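Side-chain contacts in tRNA dimethylallyltransferase (Staphylococcus epidermidis ATCC 12228, PDB 3D3Q), which probably transfers a dimethylallyl group from dimethylallyl diphosphate onto the adenine at position 37 of tRNAs that read codons beginning with uridine: residues V13-S18 and E208-R213; L23-A28 and I62-I67; D91-R94 and V98-I101; R279-F284 and V290-K295. All coordinates share one frame; numbering follows the deposited sequence.

How the interactions relate
The four contacts ride on one parallel sheet of the P-loop NTPase type, from the phosphate-binding loop at its end to the packing of its flanks. Interactions 1 and 4 are neighbours, with centres about 10 Å apart: Val13 CG1 meets Phe284 CZ at 3.5 Å, and Lys295 lies against Ser18 and Arg213. Interaction 1 holds part of the predicted ATP site, and residues 279-284 of interaction 4 belong to a probable tRNA-contacting region. Interactions 2 and 3 form a second pair, their centres about 11 Å apart, touching where Ala28 CA faces Ile100 CD1 at 3.7 Å. Interaction 3 is about 27 Å, centre to centre, from interaction 1 and away from the annotated sites.

Interaction 1: V13-S18 and E208-R213; sequences VGPTAS and ETLYLR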
loop_
_atom_site.group_PDB
_atom_site.type_symbol
_atom_site.label_atom_id
_atom_site.label_comp_id
_atom_site.label_asym_id
_atom_site.label_seq_id
_atom_site.Cartn_x
_atom_site.Cartn_y
_atom_site.Cartn_z
ATOM N N VAL A 13 4.751 2.073 0.344
ATOM C CA VAL A 13 3.333 1.820 0.569
ATOM C C VAL A 13 3.063 1.769 2.053
ATOM O O VAL A 13 3.980 1.604 2.840
ATOM C CB VAL A 13 2.891 0.478 -0.051
ATOM C CG1 VAL A 13 3.032 0.518 -1.567
ATOM C CG2 VAL A 13 3.720 -0.648 0.523
ATOM N N GLY A 14 1.805 1.910 2.437
ATOM C CA GLY A 14 1.470 1.878 3.845
ATOM C C GLY A 14 0.087 2.454 4.040
ATOM O O GLY A 14 -0.398 3.194 3.195
ATOM N N PRO A 15 -0.577 2.135 5.157
ATOM C CA PRO A 15 -1.922 2.667 5.384
ATOM C C PRO A 15 -1.959 4.192 5.437
ATOM O O PRO A 15 -0.942 4.827 5.697
ATOM C CB PRO A 15 -2.331 2.002 6.697
ATOM C CG PRO A 15 -1.023 1.796 7.398
ATOM C CD PRO A 15 -0.130 1.309 6.294
ATOM N N THR A 16 -3.129 4.766 5.165
ATOM C CA THR A 16 -3.312 6.213 5.178
ATOM C C THR A 16 -2.725 6.868 6.429
ATOM O O THR A 16 -2.907 6.377 7.544
ATOM C CB THR A 16 -4.793 6.600 5.129
ATOM O OG1 THR A 16 -5.411 5.988 4.001
ATOM C CG2 THR A 16 -4.929 8.104 5.017
ATOM N N ALA A 17 -2.036 7.990 6.238
ATOM C CA ALA A 17 -1.429 8.708 7.349
ATOM C C ALA A 17 -0.632 7.771 8.259
ATOM O O ALA A 17 -0.866 7.709 9.472
ATOM C CB ALA A 17 -2.507 9.421 8.164
ATOM N N SER A 18 0.300 7.031 7.673
ATOM C CA SER A 18 1.121 6.118 8.445
ATOM C C SER A 18 2.550 6.612 8.335
ATOM O O SER A 18 3.492 5.954 8.780
ATOM C CB SER A 18 1.042 4.715 7.880
ATOM O OG SER A 18 1.707 4.682 6.646
ATOM N N GLU A 208 -3.943 -3.518 16.539
ATOM C CA GLU A 208 -4.439 -2.697 17.637
ATOM C C GLU A 208 -4.197 -1.218 17.332
ATOM O O GLU A 208 -5.143 -0.431 17.244
ATOM C CB GLU A 208 -3.734 -3.052 18.957
ATOM C CG GLU A 208 -3.961 -4.468 19.514
ATOM C CD GLU A 208 -2.948 -5.498 19.000
ATOM O OE1 GLU A 208 -3.247 -6.166 17.986
ATOM O OE2 GLU A 208 -1.853 -5.628 19.606
ATOM N N THR A 209 -2.925 -0.851 17.172
ATOM C CA THR A 209 -2.554 0.533 16.896
ATOM C C THR A 209 -3.185 1.019 15.594
ATOM O O THR A 209 -3.682 2.138 15.515
ATOM C CB THR A 209 -1.006 0.708 16.810
ATOM O OG1 THR A 209 -0.387 0.197 17.997
ATOM C CG2 THR A 209 -0.639 2.180 16.670
ATOM N N LEU A 210 -3.162 0.169 14.578
ATOM C CA LEU A 210 -3.738 0.511 13.290
ATOM C C LEU A 210 -5.181 0.982 13.449
ATOM O O LEU A 210 -5.517 2.123 13.120
ATOM C CB LEU A 210 -3.701 -0.710 12.363
ATOM C CG LEU A 210 -4.401 -0.604 10.993
ATOM C CD1 LEU A 210 -3.685 0.439 10.162
ATOM C CD2 LEU A 210 -4.399 -1.947 10.271
ATOM N N TYR A 211 -6.027 0.095 13.962
ATOM C CA TYR A 211 -7.441 0.393 14.156
ATOM C C TYR A 211 -7.699 1.626 15.010
ATOM O O TYR A 211 -8.645 2.379 14.773
ATOM C CB TYR A 211 -8.168 -0.823 14.759
ATOM C CG TYR A 211 -8.460 -1.930 13.760
ATOM C CD1 TYR A 211 -9.369 -2.942 14.055
ATOM C CD2 TYR A 211 -7.845 -1.950 12.510
ATOM C CE1 TYR A 211 -9.663 -3.945 13.130
ATOM C CE2 TYR A 211 -8.128 -2.943 11.579
ATOM C CZ TYR A 211 -9.040 -3.936 11.895
ATOM O OH TYR A 211 -9.333 -4.911 10.966
ATOM N N LEU A 212 -6.851 1.839 16.001
ATOM C CA LEU A 212 -7.013 2.988 16.867
ATOM C C LEU A 212 -6.709 4.285 16.112
ATOM O O LEU A 212 -7.453 5.260 16.219
ATOM C CB LEU A 212 -6.093 2.841 18.072
ATOM C CG LEU A 212 -6.286 3.889 19.155
ATOM C CD1 LEU A 212 -7.717 3.838 19.674
ATOM C CD2 LEU A 212 -5.292 3.621 20.269
ATOM N N ARG A 213 -5.628 4.282 15.337
ATOM C CA ARG A 213 -5.230 5.459 14.578
ATOM C C ARG A 213 -6.255 5.802 13.517
ATOM O O ARG A 213 -6.552 6.979 13.294
ATOM C CB ARG A 213 -3.867 5.245 13.924
ATOM C CG ARG A 213 -2.781 4.920 14.912
ATOM C CD ARG A 213 -1.424 5.176 14.325
ATOM N NE ARG A 213 -1.109 6.552 14.135
ATOM C CZ ARG A 213 -0.590 7.212 13.104
ATOM N NH1 ARG A 213 -0.432 8.498 13.321
ATOM N NH2 ARG A 213 -0.271 6.700 11.919
#
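The loop and the helix come near each other at two places, Pro15 opposite Leu210 with CA atoms 8.4 Å apart and Ala17 opposite Arg213 at 8.8 Å, a spacing bridged by side chains reaching out from the helix. At the first place the bridge is apolar. Leu210 has its CG trans to the backbone nitrogen (chi1 174°), which sends the CD1 methyl across to the proline ring; CD1 lies 4.0 Å from Pro15 CB and almost as near CG, the two side chains meeting at a slant. This loop follows strand 8-13 and leads into helix 20-30, the strand-loop-helix layout of a P-loop (Walker A motif). Its residues are predicted to bind ATP, and by similarity Thr16 to Ser18 also take part in substrate binding; Lys20 from the same motif reaches back to the carbonyl oxygen of Gly14. The second bridge is polar. Arg213 starts out beside its own backbone nitrogen, and the bend at chi3 (70°) turns the guanidinium to the loop, where NH2 gives a weak hydrogen bond to Ala17 O at 2.7 Å. The N-H...O angle of 122° is far from straight, and the oxygen stands oblique to the guanidinium plane, while Ser18 CA sits at the edge of the group, in its plane, 3.8 Å from Arg213 NH2. Within the loop, Ser18 OG makes a weak hydrogen bond to Pro15 O at 2.8 Å, drawing together the two ends of the turn whose middle carries Thr16 and Ala17. Arg213 also touches Met205 and Lys295, and Arg217, one turn further along helix 207-224, touches Thr16 and Ala17.

Interaction 2: L23-A28 and I62-I67; sequences LSIEVA and IPHYMI
Ile25 and Ile62 share the same first torsion, chi1 -62° and -57°, which places CG1 opposite the carbonyl carbon and CG2 opposite the backbone nitrogen in each. The two side chains run alongside each other but point opposite ways, and CG2 of Ile25 meets CG1 of Ile62 at 3.9 Å. Ile62 is wedged further along the helix as well. Its CG2 and its CD1 each lie 3.7 Å from Ala28 CB, so the small alanine methyl sits against both branches of the larger side chain.

His64 meets the CG1-CD1 branch of Ile25, beside the place where Ile62 packs on CG2. The imidazole, with chi1 at -68°, reaches back toward the helix although its CB does not point there, and crosses Ile25 at about a right angle. Ile25 CG1 meets it at the ring edge, near the ring plane, 4.0 Å from His64 NE2; CD1 is close to the same atom and to CE1. No hydrogen bond spans the two segments; van der Waals packing joins helix 20-30 to the outermost strand on this side of the parallel P-loop NTPase-type sheet. That strand, 64-65, pairs with strand 33-37, whose Ile35 touches both Ser24 and His64. Helix 300-314 packs on helix 20-30 through Leu23 and Val27, while helix 78-94 lies against the strand at Tyr65.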
loop_
_atom_site.group_PDB
_atom_site.type_symbol
_atom_site.label_atom_id
_atom_site.label_comp_id
_atom_site.label_asym_id
_atom_site.label_seq_id
_atom_site.Cartn_x
_atom_site.Cartn_y
_atom_site.Cartn_z
ATOM N N LEU A 23 7.598 10.284 4.931
ATOM C CA LEU A 23 8.820 9.559 4.619
ATOM C C LEU A 23 9.234 9.775 3.159
ATOM O O LEU A 23 10.407 9.998 2.875
ATOM C CB LEU A 23 8.633 8.062 4.895
ATOM C CG LEU A 23 9.826 7.149 4.562
ATOM C CD1 LEU A 23 10.999 7.494 5.438
ATOM C CD2 LEU A 23 9.429 5.724 4.764
ATOM N N SER A 24 8.272 9.711 2.240
ATOM C CA SER A 24 8.569 9.916 0.816
ATOM C C SER A 24 9.283 11.243 0.593
ATOM O O SER A 24 10.308 11.298 -0.069
ATOM C CB SER A 24 7.294 9.900 -0.031
ATOM O OG SER A 24 6.741 8.603 -0.089
ATOM N N ILE A 25 8.741 12.312 1.152
ATOM C CA ILE A 25 9.344 13.612 0.985
ATOM C C ILE A 25 10.762 13.645 1.572
ATOM O O ILE A 25 11.687 14.186 0.950
ATOM C CB ILE A 25 8.443 14.697 1.617
ATOM C CG1 ILE A 25 7.098 14.706 0.883
ATOM C CG2 ILE A 25 9.098 16.054 1.545
ATOM C CD1 ILE A 25 6.165 15.791 1.309
ATOM N N GLU A 26 10.949 13.052 2.749
ATOM C CA GLU A 26 12.274 13.023 3.386
ATOM C C GLU A 26 13.300 12.310 2.501
ATOM O O GLU A 26 14.453 12.733 2.415
ATOM C CB GLU A 26 12.194 12.340 4.762
ATOM C CG GLU A 26 11.434 13.167 5.810
ATOM C CD GLU A 26 12.097 14.518 6.125
ATOM O OE1 GLU A 26 13.145 14.536 6.826
ATOM O OE2 GLU A 26 11.574 15.568 5.658
ATOM N N VAL A 27 12.870 11.229 1.850
ATOM C CA VAL A 27 13.736 10.474 0.953
ATOM C C VAL A 27 13.982 11.318 -0.292
ATOM O O VAL A 27 15.080 11.347 -0.831
ATOM C CB VAL A 27 13.078 9.163 0.532
ATOM C CG1 VAL A 27 13.918 8.471 -0.504
ATOM C CG2 VAL A 27 12.888 8.289 1.736
ATOM N N ALA A 28 12.940 12.011 -0.732
ATOM C CA ALA A 28 13.022 12.854 -1.901
ATOM C C ALA A 28 13.986 14.001 -1.666
ATOM O O ALA A 28 14.666 14.456 -2.589
ATOM C CB ALA A 28 11.657 13.391 -2.247
ATOM N N ILE A 62 9.314 19.511 -2.994
ATOM C CA ILE A 62 9.388 18.315 -3.815
ATOM C C ILE A 62 8.183 18.245 -4.750
ATOM O O ILE A 62 7.039 18.270 -4.311
ATOM C CB ILE A 62 9.379 17.054 -2.955
ATOM C CG1 ILE A 62 10.544 17.084 -1.958
ATOM C CG2 ILE A 62 9.399 15.832 -3.864
ATOM C CD1 ILE A 62 11.905 17.102 -2.595
ATOM N N PRO A 63 8.426 18.153 -6.058
ATOM C CA PRO A 63 7.329 18.077 -7.030
ATOM C C PRO A 63 6.550 16.756 -7.007
ATOM O O PRO A 63 7.147 15.683 -7.035
ATOM C CB PRO A 63 8.042 18.306 -8.365
ATOM C CG PRO A 63 9.405 17.738 -8.121
ATOM C CD PRO A 63 9.725 18.263 -6.743
ATOM N N HIS A 64 5.219 16.842 -6.952
ATOM C CA HIS A 64 4.371 15.650 -6.934
ATOM C C HIS A 64 3.513 15.510 -8.216
ATOM O O HIS A 64 3.025 16.497 -8.770
ATOM C CB HIS A 64 3.455 15.645 -5.694
ATOM C CG HIS A 64 4.179 15.476 -4.392
ATOM N ND1 HIS A 64 3.582 14.924 -3.279
ATOM C CD2 HIS A 64 5.436 15.808 -4.010
ATOM C CE1 HIS A 64 4.435 14.922 -2.271
ATOM N NE2 HIS A 64 5.569 15.452 -2.689
ATOM N N TYR A 65 3.346 14.271 -8.685
ATOM C CA TYR A 65 2.559 13.999 -9.879
ATOM C C TYR A 65 1.382 13.108 -9.544
ATOM O O TYR A 65 1.351 12.492 -8.474
ATOM C CB TYR A 65 3.408 13.317 -10.951
ATOM C CG TYR A 65 4.667 14.073 -11.280
ATOM C CD1 TYR A 65 5.886 13.697 -10.727
ATOM C CD2 TYR A 65 4.638 15.186 -12.129
ATOM C CE1 TYR A 65 7.051 14.408 -11.013
ATOM C CE2 TYR A 65 5.798 15.910 -12.420
ATOM C CZ TYR A 65 6.998 15.513 -11.865
ATOM O OH TYR A 65 8.144 16.196 -12.183
HETATM N N MSE A 66 0.418 13.042 -10.462
HETATM C CA MSE A 66 -0.773 12.226 -10.265
HETATM C C MSE A 66 -1.716 12.779 -9.190
HETATM O O MSE A 66 -2.469 12.023 -8.575
HETATM C CB MSE A 66 -0.360 10.807 -9.882
HETATM C CG MSE A 66 0.430 10.069 -10.958
HETATM SE SE MSE A 66 -0.627 9.607 -12.530
HETATM C CE MSE A 66 -1.796 8.297 -11.689
ATOM N N ILE A 67 -1.667 14.091 -8.953
ATOM C CA ILE A 67 -2.523 14.734 -7.948
ATOM C C ILE A 67 -3.309 15.892 -8.576
ATOM O O ILE A 67 -2.716 16.830 -9.109
ATOM C CB ILE A 67 -1.682 15.250 -6.745
ATOM C CG1 ILE A 67 -0.889 14.094 -6.138
ATOM C CG2 ILE A 67 -2.593 15.862 -5.687
ATOM C CD1 ILE A 67 0.066 14.503 -5.087
#

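Interaction 3: D91-R94 and V98-I101; sequences DITR and VPII
Ile92 and Pro99 make the close-packed half of this contact. The CG2 methyl of Ile92, set opposite the backbone nitrogen by chi1 of -65°, lies against the strand backbone, 3.5 Å from Pro99 N and 3.8 Å from Pro99 CB, while CD1 extends along the proline toward its CA. The two side chains meet at an angle, both with their CB atoms directed at the other segment, and both are buried; Ile92 also touches Glu34 and Ile36 of strand 33-37. Here helix 78-94 returns to the sheet through a short turn. Strand 64-65, this helix and strand 98-102 form a beta-alpha-beta crossover in the parallel sheet, with strand 33-37 lying between the two strands it connects. Toward the outside the packing thins. Thr93 OG1 lies 4.0 Å from Pro99 CG, a grazing approach, and its hydrogen bond goes to Ile89 O, one turn back in the helix. On the face turned from the strand, Arg94 is exposed and folds back on Asp91, where Arg94 NH1 forms a salt bridge to Asp91 OD1 at 2.6 Å; OD1 is met from above the carboxylate plane, and Asp91 OD2 has a second partner in Arg95.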
loop_
_atom_site.group_PDB
_atom_site.type_symbol
_atom_site.label_atom_id
_atom_site.label_comp_id
_atom_site.label_asym_id
_atom_site.label_seq_id
_atom_site.Cartn_x
_atom_site.Cartn_y
_atom_site.Cartn_z
ATOM N N ASP A 91 10.692 10.072 -17.539
ATOM C CA ASP A 91 11.032 11.479 -17.600
ATOM C C ASP A 91 11.899 11.843 -16.400
ATOM O O ASP A 91 12.913 12.508 -16.548
ATOM C CB ASP A 91 9.762 12.322 -17.610
ATOM C CG ASP A 91 10.043 13.783 -17.835
ATOM O OD1 ASP A 91 10.497 14.127 -18.948
ATOM O OD2 ASP A 91 9.816 14.580 -16.905
ATOM N N ILE A 92 11.493 11.393 -15.215
ATOM C CA ILE A 92 12.230 11.653 -13.973
ATOM C C ILE A 92 13.673 11.129 -14.049
ATOM O O ILE A 92 14.630 11.879 -13.812
ATOM C CB ILE A 92 11.512 10.997 -12.744
ATOM C CG1 ILE A 92 10.149 11.657 -12.531
ATOM C CG2 ILE A 92 12.359 11.125 -11.485
ATOM C CD1 ILE A 92 9.344 11.071 -11.390
ATOM N N THR A 93 13.834 9.849 -14.380
ATOM C CA THR A 93 15.167 9.257 -14.457
ATOM C C THR A 93 15.988 9.965 -15.501
ATOM O O THR A 93 17.192 10.141 -15.338
ATOM C CB THR A 93 15.144 7.777 -14.883
ATOM O OG1 THR A 93 14.075 7.072 -14.230
ATOM C CG2 THR A 93 16.471 7.127 -14.531
ATOM N N ARG A 94 15.313 10.360 -16.575
ATOM C CA ARG A 94 15.945 11.037 -17.706
ATOM C C ARG A 94 16.579 12.349 -17.295
ATOM O O ARG A 94 17.520 12.813 -17.931
ATOM C CB ARG A 94 14.906 11.267 -18.818
ATOM C CG ARG A 94 15.482 11.603 -20.187
ATOM C CD ARG A 94 14.356 11.800 -21.211
ATOM N NE ARG A 94 13.392 12.809 -20.775
ATOM C CZ ARG A 94 13.705 14.068 -20.470
ATOM N NH1 ARG A 94 12.757 14.916 -20.071
ATOM N NH2 ARG A 94 14.964 14.482 -20.562
ATOM N N VAL A 98 15.624 10.677 -8.916
ATOM C CA VAL A 98 15.166 9.405 -8.393
ATOM C C VAL A 98 13.663 9.305 -8.329
ATOM O O VAL A 98 13.027 9.918 -7.466
ATOM C CB VAL A 98 15.703 9.163 -6.987
ATOM C CG1 VAL A 98 15.192 7.833 -6.465
ATOM C CG2 VAL A 98 17.211 9.195 -7.010
ATOM N N PRO A 99 13.070 8.522 -9.239
ATOM C CA PRO A 99 11.621 8.344 -9.271
ATOM C C PRO A 99 11.132 7.608 -8.008
ATOM O O PRO A 99 11.588 6.496 -7.700
ATOM C CB PRO A 99 11.410 7.541 -10.542
ATOM C CG PRO A 99 12.625 6.686 -10.574
ATOM C CD PRO A 99 13.728 7.644 -10.216
ATOM N N ILE A 100 10.194 8.235 -7.290
ATOM C CA ILE A 100 9.643 7.685 -6.046
ATOM C C ILE A 100 8.123 7.692 -6.109
ATOM O O ILE A 100 7.515 8.721 -6.395
ATOM C CB ILE A 100 10.040 8.560 -4.831
ATOM C CG1 ILE A 100 11.548 8.819 -4.829
ATOM C CG2 ILE A 100 9.643 7.882 -3.563
ATOM C CD1 ILE A 100 11.933 10.051 -4.053
ATOM N N ILE A 101 7.508 6.549 -5.846
ATOM C CA ILE A 101 6.057 6.489 -5.842
ATOM C C ILE A 101 5.594 6.312 -4.393
ATOM O O ILE A 101 6.030 5.412 -3.681
ATOM C CB ILE A 101 5.515 5.348 -6.736
ATOM C CG1 ILE A 101 6.164 4.030 -6.354
ATOM C CG2 ILE A 101 5.791 5.670 -8.193
ATOM C CD1 ILE A 101 5.768 2.896 -7.254
#

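Interaction 4: R279-F284 and V290-K295; sequences RQLTWF and VHWLNK
Phe284 and Trp292 meet where helix 262-286, after a brief turn, gives way to strand 291-294, the outermost strand on its side of the parallel sheet in this P-loop NTPase-type alpha/beta fold. Residues 279-284 belong to a region thought by similarity to contact substrate tRNA. The CB of Phe284 points at the strand, but with chi1 at -86° the ring leads away from it, toward helix 106-113, where it touches Ile109. The side-chain atom of Phe284 nearest the indole is therefore CB, 3.4 Å from Trp292 CH2. Trp292 swings its CG opposite its own carbonyl carbon (chi1 -59°), and chi2 of 96° turns the benzo end of the indole to the helix. Leu281 joins from an oblique direction, CD2 lying 4.4 Å from Trp292 CZ3. Val290, just before the strand, lies with its CB over one face of the indole, toward the rim. Its CG1 is trans to the backbone nitrogen, which leaves CG2 directed at the last turns of the helix, 4.2 Å from Phe284 CD1 in an oblique approach. Lys285, the next residue of the helix, makes a cation-pi contact with the indole. At the ring edge, close to its plane, Phe284 O stands beside Trp292 CZ2, and the same oxygen lies 3.5 Å from Val290 CG2.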
loop_
_atom_site.group_PDB
_atom_site.type_symbol
_atom_site.label_atom_id
_atom_site.label_comp_id
_atom_site.label_asym_id
_atom_site.label_seq_id
_atom_site.Cartn_x
_atom_site.Cartn_y
_atom_site.Cartn_z
ATOM N N ARG A 279 -7.467 -5.133 4.606
ATOM C CA ARG A 279 -7.388 -5.820 3.314
ATOM C C ARG A 279 -6.122 -5.418 2.534
ATOM O O ARG A 279 -5.494 -6.253 1.888
ATOM C CB ARG A 279 -8.661 -5.536 2.492
ATOM C CG ARG A 279 -8.729 -6.236 1.124
ATOM C CD ARG A 279 -10.169 -6.601 0.746
ATOM N NE ARG A 279 -11.102 -5.539 1.008
ATOM C CZ ARG A 279 -12.296 -5.501 1.604
ATOM N NH1 ARG A 279 -12.838 -4.299 1.629
ATOM N NH2 ARG A 279 -12.944 -6.527 2.160
ATOM N N GLN A 280 -5.741 -4.145 2.622
ATOM C CA GLN A 280 -4.564 -3.659 1.927
ATOM C C GLN A 280 -3.282 -4.146 2.564
ATOM O O GLN A 280 -2.274 -4.330 1.892
ATOM C CB GLN A 280 -4.560 -2.133 1.892
ATOM C CG GLN A 280 -4.330 -1.574 0.515
ATOM C CD GLN A 280 -5.403 -2.034 -0.456
ATOM O OE1 GLN A 280 -5.113 -2.457 -1.581
ATOM N NE2 GLN A 280 -6.657 -1.961 -0.021
ATOM N N LEU A 281 -3.311 -4.337 3.872
ATOM C CA LEU A 281 -2.127 -4.788 4.590
ATOM C C LEU A 281 -1.945 -6.261 4.244
ATOM O O LEU A 281 -0.836 -6.715 3.968
ATOM C CB LEU A 281 -2.346 -4.615 6.096
ATOM C CG LEU A 281 -1.153 -4.411 7.026
ATOM C CD1 LEU A 281 -0.206 -5.582 6.876
ATOM C CD2 LEU A 281 -0.441 -3.091 6.707
ATOM N N THR A 282 -3.056 -6.993 4.236
ATOM C CA THR A 282 -3.041 -8.413 3.936
ATOM C C THR A 282 -2.457 -8.712 2.558
ATOM O O THR A 282 -1.627 -9.609 2.413
ATOM C CB THR A 282 -4.458 -8.993 4.024
ATOM O OG1 THR A 282 -4.997 -8.750 5.327
ATOM C CG2 THR A 282 -4.434 -10.482 3.773
ATOM N N TRP A 283 -2.893 -7.953 1.555
ATOM C CA TRP A 283 -2.438 -8.108 0.169
ATOM C C TRP A 283 -0.929 -7.893 0.024
ATOM O O TRP A 283 -0.248 -8.692 -0.611
ATOM C CB TRP A 283 -3.162 -7.106 -0.737
ATOM C CG TRP A 283 -3.214 -7.502 -2.180
ATOM C CD1 TRP A 283 -4.248 -8.124 -2.818
ATOM C CD2 TRP A 283 -2.173 -7.358 -3.155
ATOM N NE1 TRP A 283 -3.918 -8.368 -4.122
ATOM C CE2 TRP A 283 -2.655 -7.901 -4.359
ATOM C CE3 TRP A 283 -0.892 -6.803 -3.132
ATOM C CZ2 TRP A 283 -1.894 -7.940 -5.520
ATOM C CZ3 TRP A 283 -0.128 -6.835 -4.289
ATOM C CH2 TRP A 283 -0.637 -7.393 -5.475
ATOM N N PHE A 284 -0.422 -6.806 0.601
ATOM C CA PHE A 284 0.995 -6.489 0.524
ATOM C C PHE A 284 1.863 -7.481 1.269
ATOM O O PHE A 284 3.087 -7.399 1.221
ATOM C CB PHE A 284 1.266 -5.073 1.049
ATOM C CG PHE A 284 1.089 -4.004 0.011
ATOM C CD1 PHE A 284 1.881 -3.994 -1.125
ATOM C CD2 PHE A 284 0.109 -3.023 0.154
ATOM C CE1 PHE A 284 1.709 -3.025 -2.102
ATOM C CE2 PHE A 284 -0.078 -2.042 -0.820
ATOM C CZ PHE A 284 0.722 -2.047 -1.949
ATOM N N VAL A 290 7.722 -7.119 0.309
ATOM C CA VAL A 290 7.992 -5.789 0.823
ATOM C C VAL A 290 8.936 -5.804 2.022
ATOM O O VAL A 290 8.883 -6.714 2.854
ATOM C CB VAL A 290 6.692 -5.103 1.289
ATOM C CG1 VAL A 290 6.957 -3.649 1.599
ATOM C CG2 VAL A 290 5.618 -5.257 0.239
ATOM N N HIS A 291 9.791 -4.782 2.108
ATOM C CA HIS A 291 10.733 -4.620 3.225
ATOM C C HIS A 291 9.962 -3.748 4.219
ATOM O O HIS A 291 9.979 -2.526 4.140
ATOM C CB HIS A 291 12.010 -3.909 2.752
ATOM C CG HIS A 291 13.099 -3.855 3.782
ATOM N ND1 HIS A 291 12.994 -3.115 4.940
ATOM C CD2 HIS A 291 14.328 -4.421 3.806
ATOM C CE1 HIS A 291 14.114 -3.222 5.635
ATOM N NE2 HIS A 291 14.939 -4.009 4.967
ATOM N N TRP A 292 9.271 -4.401 5.141
ATOM C CA TRP A 292 8.461 -3.723 6.134
ATOM C C TRP A 292 9.233 -3.014 7.238
ATOM O O TRP A 292 10.186 -3.561 7.782
ATOM C CB TRP A 292 7.504 -4.716 6.786
ATOM C CG TRP A 292 6.595 -5.375 5.818
ATOM C CD1 TRP A 292 6.765 -6.584 5.215
ATOM C CD2 TRP A 292 5.376 -4.832 5.303
ATOM N NE1 TRP A 292 5.718 -6.830 4.354
ATOM C CE2 TRP A 292 4.852 -5.771 4.390
ATOM C CE3 TRP A 292 4.674 -3.643 5.531
ATOM C CZ2 TRP A 292 3.662 -5.555 3.695
ATOM C CZ3 TRP A 292 3.490 -3.424 4.846
ATOM C CH2 TRP A 292 2.993 -4.381 3.937
ATOM N N LEU A 293 8.802 -1.794 7.563
ATOM C CA LEU A 293 9.382 -0.978 8.630
ATOM C C LEU A 293 8.292 -0.913 9.672
ATOM O O LEU A 293 7.215 -0.394 9.394
ATOM C CB LEU A 293 9.676 0.439 8.146
ATOM C CG LEU A 293 10.662 0.482 6.993
ATOM C CD1 LEU A 293 10.909 1.909 6.532
ATOM C CD2 LEU A 293 11.949 -0.180 7.454
ATOM N N ASN A 294 8.563 -1.431 10.865
ATOM C CA ASN A 294 7.567 -1.434 11.942
ATOM C C ASN A 294 7.431 -0.032 12.569
ATOM O O ASN A 294 8.273 0.399 13.334
ATOM C CB ASN A 294 7.974 -2.483 12.989
ATOM C CG ASN A 294 6.886 -2.751 14.016
ATOM O OD1 ASN A 294 6.960 -3.739 14.752
ATOM N ND2 ASN A 294 5.878 -1.873 14.081
ATOM N N LYS A 295 6.360 0.670 12.224
ATOM C CA LYS A 295 6.117 2.011 12.716
ATOM C C LYS A 295 6.020 2.083 14.237
ATOM O O LYS A 295 6.199 3.150 14.830
ATOM C CB LYS A 295 4.837 2.552 12.112
ATOM C CG LYS A 295 4.571 3.982 12.410
ATOM C CD LYS A 295 3.092 4.228 12.590
ATOM C CE LYS A 295 2.663 5.483 11.861
ATOM N NZ LYS A 295 3.645 6.579 12.005
#